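Local coordinates for lipid binding protein LpqN (Mycobacterium tuberculosis, PDB 6E5D) that supports biogenesis of the mycobacterial cell envelope as a lipid-binding lipoprotein and interacts with the periplasmic loop domains of the mycolate transporters MmpL3 and MmpL11, at residues S158-G163 and A184-V189; H69-P74 and K127-I132; D91-L96 and P119-I124; N177-T182 and D204-E209; D86-D91 and A217-E222. All coordinates share one frame; numbering follows the deposited sequence.

Interaction 1 of 5, residues S158-G163 and A184-V189; sequences SAATLG and AQKTVV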
# COMPACT_ATOMS: atom_id res chain seq x y z
N SER A 158 1.97 -10.59 8.34
CA SER A 158 0.88 -11.44 8.79
C SER A 158 -0.38 -11.14 7.99
O SER A 158 -0.51 -10.08 7.36
CB SER A 158 0.59 -11.25 10.29
OG SER A 158 0.05 -9.97 10.54
N ALA A 159 -1.30 -12.10 8.03
CA ALA A 159 -2.59 -11.94 7.39
C ALA A 159 -3.39 -10.85 8.09
O ALA A 159 -3.22 -10.57 9.28
CB ALA A 159 -3.37 -13.26 7.44
N ALA A 160 -4.28 -10.22 7.32
CA ALA A 160 -5.13 -9.15 7.84
C ALA A 160 -6.41 -9.12 7.01
O ALA A 160 -6.60 -9.92 6.09
CB ALA A 160 -4.39 -7.81 7.81
N THR A 161 -7.29 -8.18 7.36
CA THR A 161 -8.53 -7.97 6.62
C THR A 161 -8.81 -6.48 6.52
O THR A 161 -8.27 -5.67 7.28
CB THR A 161 -9.73 -8.66 7.28
OG1 THR A 161 -10.04 -8.01 8.52
CG2 THR A 161 -9.43 -10.13 7.54
N LEU A 162 -9.67 -6.13 5.57
CA LEU A 162 -10.18 -4.76 5.47
C LEU A 162 -11.51 -4.81 4.74
O LEU A 162 -11.57 -5.25 3.59
CB LEU A 162 -9.19 -3.85 4.73
CG LEU A 162 -9.46 -2.35 4.82
CD1 LEU A 162 -9.53 -1.88 6.27
CD2 LEU A 162 -8.40 -1.57 4.05
N GLY A 163 -12.58 -4.38 5.42
CA GLY A 163 -13.90 -4.33 4.80
C GLY A 163 -14.43 -5.67 4.35
O GLY A 163 -15.22 -5.73 3.41
N ALA A 184 5.93 0.48 5.63
CA ALA A 184 4.92 -0.53 5.90
C ALA A 184 3.98 -0.58 4.71
O ALA A 184 3.78 0.42 4.02
CB ALA A 184 4.15 -0.23 7.19
N GLN A 185 3.41 -1.75 4.47
CA GLN A 185 2.52 -1.91 3.33
C GLN A 185 1.42 -2.89 3.69
O GLN A 185 1.71 -4.01 4.12
CB GLN A 185 3.28 -2.40 2.10
CG GLN A 185 2.40 -2.62 0.88
CD GLN A 185 3.18 -3.16 -0.30
OE1 GLN A 185 3.59 -4.33 -0.30
NE2 GLN A 185 3.39 -2.33 -1.30
N LYS A 186 0.18 -2.47 3.51
CA LYS A 186 -0.97 -3.37 3.60
C LYS A 186 -1.55 -3.55 2.20
O LYS A 186 -1.84 -2.57 1.51
CB LYS A 186 -2.03 -2.82 4.56
CG LYS A 186 -3.24 -3.75 4.72
CD LYS A 186 -4.08 -3.39 5.95
CE LYS A 186 -5.21 -4.39 6.17
NZ LYS A 186 -5.96 -4.10 7.43
N THR A 187 -1.69 -4.81 1.79
CA THR A 187 -2.22 -5.17 0.49
C THR A 187 -3.58 -5.84 0.69
O THR A 187 -3.70 -6.76 1.51
CB THR A 187 -1.27 -6.12 -0.25
OG1 THR A 187 -0.00 -5.46 -0.44
CG2 THR A 187 -1.83 -6.53 -1.61
N VAL A 188 -4.59 -5.36 -0.03
CA VAL A 188 -5.95 -5.89 0.06
C VAL A 188 -6.37 -6.32 -1.34
O VAL A 188 -6.24 -5.55 -2.29
CB VAL A 188 -6.94 -4.85 0.62
CG1 VAL A 188 -8.30 -5.47 0.86
CG2 VAL A 188 -6.40 -4.20 1.90
N VAL A 189 -6.89 -7.55 -1.45
CA VAL A 189 -7.45 -8.04 -2.70
C VAL A 189 -8.96 -7.88 -2.65
O VAL A 189 -9.60 -8.20 -1.64
CB VAL A 189 -7.04 -9.50 -2.97
CG1 VAL A 189 -5.55 -9.59 -3.24
CG2 VAL A 189 -7.44 -10.42 -1.81
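Lys186 reaches across to the backbone of Thr161, and its ammonium NZ donates a hydrogen bond of 2.8 Å to the carbonyl O of Thr161. The nitrogen does not approach within the peptide plane but stands above it, 40° out. Length is what this position asks for: with CG opposite the backbone N (chi1 -178°) and every later torsion extended, the chain spans two strands that do not pair. A second hydrogen bond, to Asp221 O in the last turn of helix 210-223, also holds NZ, so two carbonyls share the buried charge; the partial negative end of the helix probably helps to stabilise it.

The firmly packed part lies beside this lysine. Leu162 and Val188 meet at about a right angle, with Leu162 CD2 3.9 Å from Val188 CG2, and Leu162 CB touches the same methyl at 4.0 Å. A branched valine suits the strand, while the longer leucine bridges the gap between the backbones. Toward Ser158 the contact thins out. The small methyl of Ala160 merely brushes the aliphatic end of the lysine, its CB 3.9 Å from Lys186 CE. The CB of Thr161 points away, and this exposed residue, polar as suits its place, takes part mainly through its backbone carbonyl.

Strand 165-176 pairs with both strands, and the 63° between these second neighbours shows how strongly the antiparallel sheet twists; with the end of helix 210-223 meeting it through Asp221 O, this is consistent with a Mog1p/PsbP-like alpha-beta fold.

Interaction 2 of 5, residues H69-P74 and K127-I132; sequences HIQETP and KLTGDI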
# COMPACT_ATOMS: atom_id res chain seq x y z
N HIS A 69 0.39 -13.57 -17.34
CA HIS A 69 -0.28 -12.81 -18.41
C HIS A 69 -1.57 -12.18 -17.91
O HIS A 69 -2.61 -12.20 -18.58
CB HIS A 69 -0.53 -13.70 -19.63
CG HIS A 69 0.64 -13.79 -20.55
ND1 HIS A 69 1.67 -14.69 -20.37
CD2 HIS A 69 0.95 -13.09 -21.67
CE1 HIS A 69 2.56 -14.54 -21.33
NE2 HIS A 69 2.15 -13.58 -22.13
N ILE A 70 -1.50 -11.59 -16.72
CA ILE A 70 -2.62 -10.85 -16.15
C ILE A 70 -2.52 -9.41 -16.61
O ILE A 70 -1.44 -8.81 -16.58
CB ILE A 70 -2.61 -10.95 -14.62
CG1 ILE A 70 -3.01 -12.36 -14.18
CG2 ILE A 70 -3.52 -9.90 -14.00
CD1 ILE A 70 -2.54 -12.73 -12.78
N GLN A 71 -3.65 -8.85 -17.06
CA GLN A 71 -3.69 -7.45 -17.46
C GLN A 71 -3.95 -6.58 -16.24
O GLN A 71 -4.89 -6.82 -15.48
CB GLN A 71 -4.78 -7.22 -18.51
CG GLN A 71 -5.01 -5.74 -18.82
CD GLN A 71 -5.59 -5.51 -20.20
OE1 GLN A 71 -5.94 -6.45 -20.91
NE2 GLN A 71 -5.70 -4.24 -20.58
N GLU A 72 -3.11 -5.56 -16.06
CA GLU A 72 -3.21 -4.64 -14.94
C GLU A 72 -3.44 -3.23 -15.48
O GLU A 72 -2.74 -2.80 -16.40
CB GLU A 72 -1.94 -4.67 -14.09
CG GLU A 72 -1.99 -3.75 -12.87
CD GLU A 72 -0.69 -3.75 -12.09
OE1 GLU A 72 0.37 -4.03 -12.69
OE2 GLU A 72 -0.73 -3.46 -10.87
N THR A 73 -4.43 -2.54 -14.91
CA THR A 73 -4.72 -1.17 -15.31
C THR A 73 -4.90 -0.31 -14.07
O THR A 73 -5.48 -0.75 -13.07
CB THR A 73 -5.98 -1.10 -16.19
OG1 THR A 73 -7.13 -1.48 -15.42
CG2 THR A 73 -5.85 -2.02 -17.39
N PRO A 74 -4.40 0.93 -14.09
CA PRO A 74 -4.58 1.79 -12.92
C PRO A 74 -6.03 2.21 -12.76
O PRO A 74 -6.77 2.37 -13.74
CB PRO A 74 -3.68 3.00 -13.21
CG PRO A 74 -2.84 2.61 -14.37
CD PRO A 74 -3.62 1.61 -15.14
N LYS A 127 -6.51 -2.60 -11.21
CA LYS A 127 -7.55 -3.51 -11.66
C LYS A 127 -6.90 -4.63 -12.45
O LYS A 127 -6.27 -4.38 -13.48
CB LYS A 127 -8.59 -2.78 -12.51
CG LYS A 127 -9.69 -3.68 -13.07
CD LYS A 127 -10.77 -2.85 -13.76
CE LYS A 127 -11.84 -3.73 -14.39
NZ LYS A 127 -12.93 -2.91 -14.98
N LEU A 128 -7.04 -5.86 -11.97
CA LEU A 128 -6.49 -7.03 -12.63
C LEU A 128 -7.60 -7.80 -13.34
O LEU A 128 -8.66 -8.04 -12.75
CB LEU A 128 -5.79 -7.95 -11.62
CG LEU A 128 -4.69 -7.31 -10.78
CD1 LEU A 128 -4.07 -8.35 -9.85
CD2 LEU A 128 -3.62 -6.68 -11.65
N THR A 129 -7.35 -8.18 -14.59
CA THR A 129 -8.26 -9.04 -15.33
C THR A 129 -7.46 -10.19 -15.93
O THR A 129 -6.30 -10.01 -16.32
CB THR A 129 -9.00 -8.28 -16.44
OG1 THR A 129 -8.05 -7.75 -17.38
CG2 THR A 129 -9.81 -7.14 -15.84
N GLY A 130 -8.08 -11.36 -16.00
CA GLY A 130 -7.42 -12.55 -16.50
C GLY A 130 -7.59 -13.73 -15.56
O GLY A 130 -8.59 -13.82 -14.85
N ASP A 131 -6.61 -14.63 -15.55
CA ASP A 131 -6.67 -15.83 -14.71
C ASP A 131 -5.97 -15.49 -13.40
O ASP A 131 -4.78 -15.74 -13.22
CB ASP A 131 -6.01 -17.01 -15.41
CG ASP A 131 -6.29 -18.33 -14.72
OD1 ASP A 131 -6.93 -18.31 -13.64
OD2 ASP A 131 -5.87 -19.38 -15.25
N ILE A 132 -6.74 -14.94 -12.46
CA ILE A 132 -6.20 -14.37 -11.23
C ILE A 132 -6.61 -15.24 -10.05
O ILE A 132 -7.79 -15.58 -9.90
CB ILE A 132 -6.70 -12.92 -11.02
CG1 ILE A 132 -6.31 -12.04 -12.21
CG2 ILE A 132 -6.14 -12.35 -9.73
CD1 ILE A 132 -7.29 -10.93 -12.48
O HOH W 1 -4.13 -14.28 -17.27
O HOH W 2 -7.13 -4.62 -15.95
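Ile70 makes the apolar core of this contact, sending its branches in different directions over the 127-132 segment. Its CG2, opposite the backbone N, touches Leu128 CB at 3.8 Å, whereas CG1, on the side of its own N, meets Ile132 CG1 at 3.9 Å. Next to it Leu128 lies alongside Glu72, both pointing the same way, so that CD2 of the leucine covers Glu72 CG at 3.6 Å; glutamate serves here through its methylenes, and the residue as a whole is exposed.

Beneath these side chains runs a short antiparallel ladder, in which strand 71-74 forms an edge of the main sheet. Gln71-Thr129 and Thr73-Lys127 are hydrogen-bonded pairs flanking the non-hydrogen-bonded pair Glu72-Leu128. The bond from Lys127 N to Thr73 O measures 2.8 Å. On the other face Thr129 OG1 stands beside Gln71 CB, and the polar or long side chains of Gln71, Thr73 and Lys127 suit this more open surface. A water there donates to Lys127 O at 2.6 Å.

Gly130 follows the ladder with backbone angles that would jam a CB against Thr129 O, which calls for glycine; Ile70 also lies close on that side. Farther out, Ile65 of helix 61-67 covers Ile70, Glu72 and Leu128. That helix ends in a Schellman motif with His69 as its C-prime residue, where Ile70 N bonds to Ile65 O and thereby directs the chain into the strand.

Interaction 3 of 5, residues D91-L96 and P119-I124; sequences DDWRLL and PTIVAI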
# COMPACT_ATOMS: atom_id res chain seq x y z
N ASP A 91 -5.81 13.48 12.88
CA ASP A 91 -5.39 14.82 13.26
C ASP A 91 -3.93 15.04 12.90
O ASP A 91 -3.10 14.14 13.02
CB ASP A 91 -5.60 15.03 14.76
CG ASP A 91 -7.06 15.20 15.14
OD1 ASP A 91 -7.90 15.35 14.22
OD2 ASP A 91 -7.37 15.19 16.34
N ASP A 92 -3.63 16.26 12.45
CA ASP A 92 -2.30 16.69 12.01
C ASP A 92 -1.90 16.10 10.67
O ASP A 92 -0.78 16.35 10.21
CB ASP A 92 -1.21 16.37 13.05
CG ASP A 92 -1.45 17.05 14.38
OD1 ASP A 92 -1.95 18.20 14.38
OD2 ASP A 92 -1.14 16.45 15.42
N TRP A 93 -2.77 15.33 10.03
CA TRP A 93 -2.56 14.87 8.66
C TRP A 93 -3.54 15.58 7.74
O TRP A 93 -4.54 16.15 8.19
CB TRP A 93 -2.72 13.35 8.55
CG TRP A 93 -1.65 12.58 9.27
CD1 TRP A 93 -1.48 12.47 10.62
CD2 TRP A 93 -0.59 11.81 8.68
NE1 TRP A 93 -0.40 11.69 10.91
CE2 TRP A 93 0.17 11.26 9.73
CE3 TRP A 93 -0.22 11.52 7.36
CZ2 TRP A 93 1.28 10.45 9.51
CZ3 TRP A 93 0.88 10.72 7.14
CH2 TRP A 93 1.62 10.19 8.21
N ARG A 94 -3.25 15.55 6.45
CA ARG A 94 -4.04 16.23 5.44
C ARG A 94 -4.16 15.34 4.21
O ARG A 94 -3.25 14.55 3.92
CB ARG A 94 -3.40 17.58 5.08
CG ARG A 94 -3.92 18.26 3.83
CD ARG A 94 -3.30 19.63 3.69
NE ARG A 94 -3.68 20.31 2.46
CZ ARG A 94 -4.83 20.96 2.29
NH1 ARG A 94 -5.09 21.55 1.12
NH2 ARG A 94 -5.72 21.02 3.27
N LEU A 95 -5.25 15.48 3.47
CA LEU A 95 -5.48 14.68 2.28
C LEU A 95 -4.46 15.00 1.20
O LEU A 95 -4.12 16.17 0.97
CB LEU A 95 -6.89 14.91 1.73
CG LEU A 95 -7.93 13.80 1.82
CD1 LEU A 95 -9.05 14.08 0.83
CD2 LEU A 95 -7.34 12.42 1.57
N LEU A 96 -3.98 13.96 0.52
CA LEU A 96 -3.16 14.11 -0.68
C LEU A 96 -4.01 13.82 -1.91
O LEU A 96 -4.63 12.75 -1.98
CB LEU A 96 -1.98 13.15 -0.65
CG LEU A 96 -0.76 13.49 0.20
CD1 LEU A 96 0.23 12.34 0.15
CD2 LEU A 96 -0.11 14.78 -0.29
N PRO A 119 6.37 12.57 6.34
CA PRO A 119 5.72 11.25 6.42
C PRO A 119 4.49 11.22 5.53
O PRO A 119 3.69 12.16 5.50
CB PRO A 119 5.36 11.13 7.90
CG PRO A 119 6.29 12.06 8.61
CD PRO A 119 6.52 13.19 7.67
N THR A 120 4.32 10.12 4.80
CA THR A 120 3.18 9.97 3.91
C THR A 120 2.67 8.54 3.95
O THR A 120 3.43 7.59 4.19
CB THR A 120 3.52 10.33 2.45
OG1 THR A 120 4.47 9.40 1.93
CG2 THR A 120 4.09 11.74 2.36
N ILE A 121 1.37 8.40 3.70
CA ILE A 121 0.74 7.11 3.45
C ILE A 121 -0.05 7.28 2.17
O ILE A 121 -1.01 8.06 2.13
CB ILE A 121 -0.16 6.66 4.61
CG1 ILE A 121 0.65 6.57 5.90
CG2 ILE A 121 -0.81 5.31 4.30
CD1 ILE A 121 -0.17 6.23 7.12
N VAL A 122 0.36 6.59 1.11
CA VAL A 122 -0.26 6.74 -0.20
C VAL A 122 -1.00 5.45 -0.55
O VAL A 122 -0.61 4.35 -0.13
CB VAL A 122 0.76 7.09 -1.30
CG1 VAL A 122 1.57 8.33 -0.89
CG2 VAL A 122 1.67 5.91 -1.58
N ALA A 123 -2.08 5.61 -1.31
CA ALA A 123 -2.86 4.49 -1.79
C ALA A 123 -2.58 4.27 -3.27
O ALA A 123 -2.39 5.22 -4.03
CB ALA A 123 -4.36 4.73 -1.58
N ILE A 124 -2.53 3.00 -3.67
CA ILE A 124 -2.44 2.60 -5.06
C ILE A 124 -3.54 1.59 -5.31
O ILE A 124 -3.68 0.63 -4.54
CB ILE A 124 -1.06 2.00 -5.41
CG1 ILE A 124 0.06 2.95 -5.00
CG2 ILE A 124 -0.98 1.69 -6.90
CD1 ILE A 124 1.45 2.40 -5.23
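Pro119 is met by the indole of Trp93, which bridges two strands of the antiparallel sheet that are not partners: strand 106-109 pairs with both 93-96 and 120-129. Because each is antiparallel to the strand between them, the outer two run in nearly the same direction, 29° apart. No hydrogen bond joins them; the side chains of Trp93 and Leu96 bridge the gap.

At Pro119 the two side chains cross at about a right angle, the benzene half of the indole meeting the proline with Trp93 CH2 3.9 Å from Pro119 CB. Its neighbour Trp93 CZ3 comes 3.6 Å from Pro119 O. A large flat residue suits this place because it spans the distance to a strand that is not its neighbour. Setting CG opposite the carbonyl carbon (chi1 -67°) swings the indole toward the proline; Thr212 and Ala216 of helix 210-223 and the ring of Tyr109 surround it further.

Thr120 follows, offering backbone: its CA lies at the ring edge, near the indole plane, 4.0 Å from Trp93 CZ3. At Ile121 the side chain returns toward the tryptophan, CG1 standing 4.3 Å from Trp93 CZ3. This beta-branched residue belongs to the buried face, where it also packs on Ala216 and Ala217.

With Val122 the contact passes to the other face and becomes light. Leu96, partly exposed, extends one methyl over it, and Leu96 CD1 stops 4.4 Å from Val122 CG1.

Interaction 4 of 5, residues N177-T182 and D204-E209; sequences NGKLRT and DALDDE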
# COMPACT_ATOMS: atom_id res chain seq x y z
N ASN A 177 19.37 6.96 -0.02
CA ASN A 177 20.20 8.17 -0.02
C ASN A 177 20.87 8.37 1.34
O ASN A 177 20.96 9.48 1.86
CB ASN A 177 19.37 9.40 -0.39
CG ASN A 177 18.94 9.39 -1.85
OD1 ASN A 177 19.50 8.66 -2.67
ND2 ASN A 177 17.94 10.20 -2.17
N GLY A 178 21.36 7.27 1.92
CA GLY A 178 22.07 7.35 3.18
C GLY A 178 21.21 7.73 4.36
O GLY A 178 21.74 8.24 5.36
N LYS A 179 19.90 7.50 4.28
CA LYS A 179 18.97 7.83 5.35
C LYS A 179 18.11 6.61 5.65
O LYS A 179 17.57 5.99 4.73
CB LYS A 179 18.08 9.02 4.96
CG LYS A 179 18.82 10.34 4.85
CD LYS A 179 17.93 11.44 4.31
CE LYS A 179 18.44 12.83 4.68
NZ LYS A 179 19.75 13.15 4.06
N LEU A 180 17.99 6.27 6.93
CA LEU A 180 17.14 5.15 7.34
C LEU A 180 15.68 5.58 7.30
O LEU A 180 15.33 6.67 7.75
CB LEU A 180 17.52 4.68 8.74
CG LEU A 180 16.87 3.38 9.21
CD1 LEU A 180 17.29 2.22 8.32
CD2 LEU A 180 17.23 3.10 10.66
N ARG A 181 14.83 4.70 6.77
CA ARG A 181 13.41 4.99 6.62
C ARG A 181 12.60 3.82 7.17
O ARG A 181 13.01 2.67 7.06
CB ARG A 181 13.04 5.22 5.15
CG ARG A 181 13.93 6.21 4.43
CD ARG A 181 13.40 6.50 3.04
NE ARG A 181 12.13 7.22 3.09
CZ ARG A 181 12.03 8.54 3.21
NH1 ARG A 181 13.11 9.30 3.29
NH2 ARG A 181 10.83 9.10 3.25
N THR A 182 11.45 4.14 7.76
CA THR A 182 10.47 3.13 8.12
C THR A 182 9.45 3.00 6.99
O THR A 182 9.02 4.00 6.41
CB THR A 182 9.77 3.48 9.43
OG1 THR A 182 10.71 3.39 10.51
CG2 THR A 182 8.61 2.53 9.69
N ASP A 204 5.52 5.46 4.53
CA ASP A 204 6.94 5.70 4.35
C ASP A 204 7.33 7.00 5.06
O ASP A 204 6.69 8.03 4.85
CB ASP A 204 7.29 5.77 2.86
CG ASP A 204 8.78 5.65 2.59
OD1 ASP A 204 9.58 6.28 3.31
OD2 ASP A 204 9.16 4.90 1.66
N ALA A 205 8.37 6.94 5.89
CA ALA A 205 8.83 8.12 6.60
C ALA A 205 10.26 7.90 7.07
O ALA A 205 10.74 6.77 7.17
CB ALA A 205 7.92 8.46 7.78
N LEU A 206 10.93 9.01 7.37
CA LEU A 206 12.25 8.95 7.99
C LEU A 206 12.16 8.21 9.33
O LEU A 206 11.14 8.24 10.01
CB LEU A 206 12.81 10.35 8.20
CG LEU A 206 13.16 11.12 6.92
CD1 LEU A 206 13.31 12.61 7.21
CD2 LEU A 206 14.43 10.57 6.30
N ASP A 207 13.26 7.55 9.69
CA ASP A 207 13.30 6.76 10.92
C ASP A 207 12.84 7.56 12.13
O ASP A 207 12.10 7.05 12.97
CB ASP A 207 14.71 6.22 11.15
CG ASP A 207 14.83 5.40 12.42
OD1 ASP A 207 14.19 4.33 12.49
OD2 ASP A 207 15.55 5.83 13.34
N ASP A 208 13.29 8.81 12.25
CA ASP A 208 12.98 9.58 13.45
C ASP A 208 11.51 9.96 13.54
O ASP A 208 11.09 10.49 14.58
CB ASP A 208 13.84 10.85 13.49
CG ASP A 208 13.86 11.47 14.87
OD1 ASP A 208 14.15 10.75 15.85
OD2 ASP A 208 13.60 12.69 14.98
N GLU A 209 10.71 9.70 12.51
CA GLU A 209 9.28 9.94 12.53
C GLU A 209 8.49 8.64 12.47
O GLU A 209 7.36 8.60 11.98
CB GLU A 209 8.88 10.88 11.39
CG GLU A 209 9.24 12.34 11.66
CD GLU A 209 9.24 13.21 10.41
OE1 GLU A 209 9.89 12.83 9.42
OE2 GLU A 209 8.60 14.28 10.43
O HOH W 3 13.42 2.97 10.41
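In the beta hairpin of strands 179-192 and 195-206, Arg181 and Leu206 form a non-hydrogen-bonded antiparallel pair close to the hairpin's open end, their CA atoms 4.3 Å apart. The side chains diverge there, and Arg181 turns instead to Asp204 in a diagonal salt bridge. Its NE donates to the syn side of Asp204 OD1 at 2.7 Å, the oxygen lying nearly in the guanidinium plane although the carboxylate is turned 45° from it; NH2 adds a weak bond to the same oxygen. A bend at chi3 (67°) brings the head over the backbone, so that one face covers the Ala205-Leu206 peptide. Asp117 takes NH1, and Tyr174 OH holds Asp204 OD2: arginine suits a place with two acids to serve.

The hairpin pairing itself goes on at Thr182 and Ala205, a hydrogen-bonded pair with Thr182 N 2.8 Å from Ala205 O. Past Leu206 the chain leaves the strand, yet Asp207 N still reaches Leu180 O at 3.0 Å. Leu180 lays its CD2 against the carboxylate of Asp207, 3.8 Å from OD1. A water donates to Asp207 OD1 at 2.6 Å and also bonds to Thr182 OG1, whose other partner is Thr210 OG1 in the first turn of helix 210-223. Glu209, the N-cap residue, bonds through OE2 to Ala113 N.

Interaction 5 of 5, residues D86-D91 and A217-E222; sequences DLPVPD and ANVIDE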
# COMPACT_ATOMS: atom_id res chain seq x y z
N ASP A 86 -12.33 5.02 0.85
CA ASP A 86 -12.15 6.28 1.55
C ASP A 86 -11.16 6.08 2.69
O ASP A 86 -11.39 5.24 3.57
CB ASP A 86 -13.48 6.81 2.10
CG ASP A 86 -14.55 6.93 1.03
OD1 ASP A 86 -14.23 7.43 -0.07
OD2 ASP A 86 -15.69 6.51 1.28
N LEU A 87 -10.08 6.85 2.68
CA LEU A 87 -9.09 6.79 3.75
C LEU A 87 -9.45 7.79 4.85
O LEU A 87 -9.85 8.92 4.55
CB LEU A 87 -7.69 7.10 3.22
CG LEU A 87 -6.91 5.94 2.60
CD1 LEU A 87 -7.64 5.37 1.40
CD2 LEU A 87 -5.51 6.40 2.22
N PRO A 88 -9.32 7.42 6.12
CA PRO A 88 -9.48 8.42 7.18
C PRO A 88 -8.31 9.39 7.18
O PRO A 88 -7.22 9.10 6.67
CB PRO A 88 -9.51 7.58 8.46
CG PRO A 88 -8.73 6.36 8.11
CD PRO A 88 -9.03 6.08 6.66
N VAL A 89 -8.55 10.56 7.76
CA VAL A 89 -7.54 11.61 7.86
C VAL A 89 -7.33 11.92 9.34
O VAL A 89 -8.08 12.69 9.94
CB VAL A 89 -7.95 12.87 7.08
CG1 VAL A 89 -6.83 13.90 7.14
CG2 VAL A 89 -8.29 12.52 5.64
N PRO A 90 -6.32 11.33 9.97
CA PRO A 90 -6.07 11.60 11.39
C PRO A 90 -5.67 13.05 11.62
O PRO A 90 -5.25 13.77 10.71
CB PRO A 90 -4.93 10.65 11.75
CG PRO A 90 -4.93 9.61 10.69
CD PRO A 90 -5.40 10.30 9.45
N ASP A 91 -5.81 13.48 12.88
CA ASP A 91 -5.39 14.82 13.26
C ASP A 91 -3.93 15.04 12.90
O ASP A 91 -3.10 14.14 13.02
CB ASP A 91 -5.60 15.03 14.76
CG ASP A 91 -7.06 15.20 15.14
OD1 ASP A 91 -7.90 15.35 14.22
OD2 ASP A 91 -7.37 15.19 16.34
N ALA A 217 -0.66 4.95 10.29
CA ALA A 217 -0.79 3.73 9.50
C ALA A 217 -1.74 2.74 10.17
O ALA A 217 -2.52 2.07 9.49
CB ALA A 217 0.58 3.10 9.28
N ASN A 218 -1.68 2.64 11.50
CA ASN A 218 -2.59 1.75 12.21
C ASN A 218 -4.04 2.17 12.02
O ASN A 218 -4.94 1.33 11.91
CB ASN A 218 -2.24 1.71 13.70
CG ASN A 218 -0.91 1.03 13.96
OD1 ASN A 218 -0.35 0.38 13.09
ND2 ASN A 218 -0.40 1.18 15.18
N VAL A 219 -4.30 3.48 11.97
CA VAL A 219 -5.66 3.96 11.72
C VAL A 219 -6.05 3.71 10.27
O VAL A 219 -7.15 3.22 9.98
CB VAL A 219 -5.77 5.45 12.09
CG1 VAL A 219 -7.17 5.97 11.79
CG2 VAL A 219 -5.43 5.67 13.56
N ILE A 220 -5.16 4.04 9.33
CA ILE A 220 -5.44 3.82 7.92
C ILE A 220 -5.73 2.34 7.67
O ILE A 220 -6.70 1.98 6.99
CB ILE A 220 -4.28 4.33 7.05
CG1 ILE A 220 -4.26 5.86 7.02
CG2 ILE A 220 -4.37 3.76 5.63
CD1 ILE A 220 -5.32 6.46 6.13
N ASP A 221 -4.88 1.47 8.21
CA ASP A 221 -5.03 0.03 7.97
C ASP A 221 -6.33 -0.52 8.53
O ASP A 221 -6.81 -1.55 8.05
CB ASP A 221 -3.85 -0.73 8.59
CG ASP A 221 -2.56 -0.57 7.80
OD1 ASP A 221 -2.59 0.05 6.72
OD2 ASP A 221 -1.52 -1.07 8.28
N GLU A 222 -6.92 0.14 9.53
CA GLU A 222 -8.07 -0.39 10.24
C GLU A 222 -9.39 0.28 9.89
O GLU A 222 -10.43 -0.39 9.92
CB GLU A 222 -7.86 -0.25 11.76
CG GLU A 222 -7.29 -1.49 12.44
CD GLU A 222 -6.10 -2.08 11.70
OE1 GLU A 222 -6.09 -3.30 11.47
OE2 GLU A 222 -5.18 -1.31 11.35
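Ile220 supplies the main bump of this contact: its CD1 methyl sits in a shallow hollow formed by Leu87 and Pro88. The floor is tight, with CD1 of Ile220 3.3 Å from Pro88 O and 3.8 Å from Pro88 CD, while Leu87 CB forms a wall at 3.8 Å from the same methyl. With CG1 opposite the carbonyl carbon, a bend at chi2 (-76°) carries CD1 to the loop. Isoleucine suits the place because its CG1-CD1 arm reaches beyond the helix surface to Leu87 and Pro88.

In return, the pyrrolidine of Pro88 is the bump on the loop side. Its CG rides in the groove between Val219 and Ile220, 4.0 Å from Val219 CG1. That methyl also reaches lightly toward Pro90, whose CG is 4.4 Å away. Compact rigid rings suit an extended segment, giving two compact protrusions, while the CB of Val89 between them points away from the helix. No hydrogen bond joins the segments; shape and apolar surface do the work.

Ile107, Ile121 and Leu201 of the sheet also pack on Ile220. An extended loop thus packs across a helix that itself rests on an antiparallel sheet, a layered alpha-beta build in keeping with the Mog1p/PsbP-like family.

How the interactions relate
Interactions 1 to 4 all reach the main antiparallel sheet, and helix 210-223 of interaction 5 covers one of its faces. Interactions 3 and 5 lie closest, centres about 8 Å apart, and meet where Ile121 CD1 packs 3.5 Å from Ala217 N. About one turn later, near the helix's C-terminal end, interaction 5 joins interaction 1 through the Asp221 carbonyl. Strand pairing links interactions 3 and 4: Thr120 O is 3.0 Å from Asp204 N. Interaction 2 is remote, its centre about 33 Å from that of interaction 4, but shares strand 120-129 with interaction 3. In sequence, interaction 5 encloses interactions 1, 3 and 4.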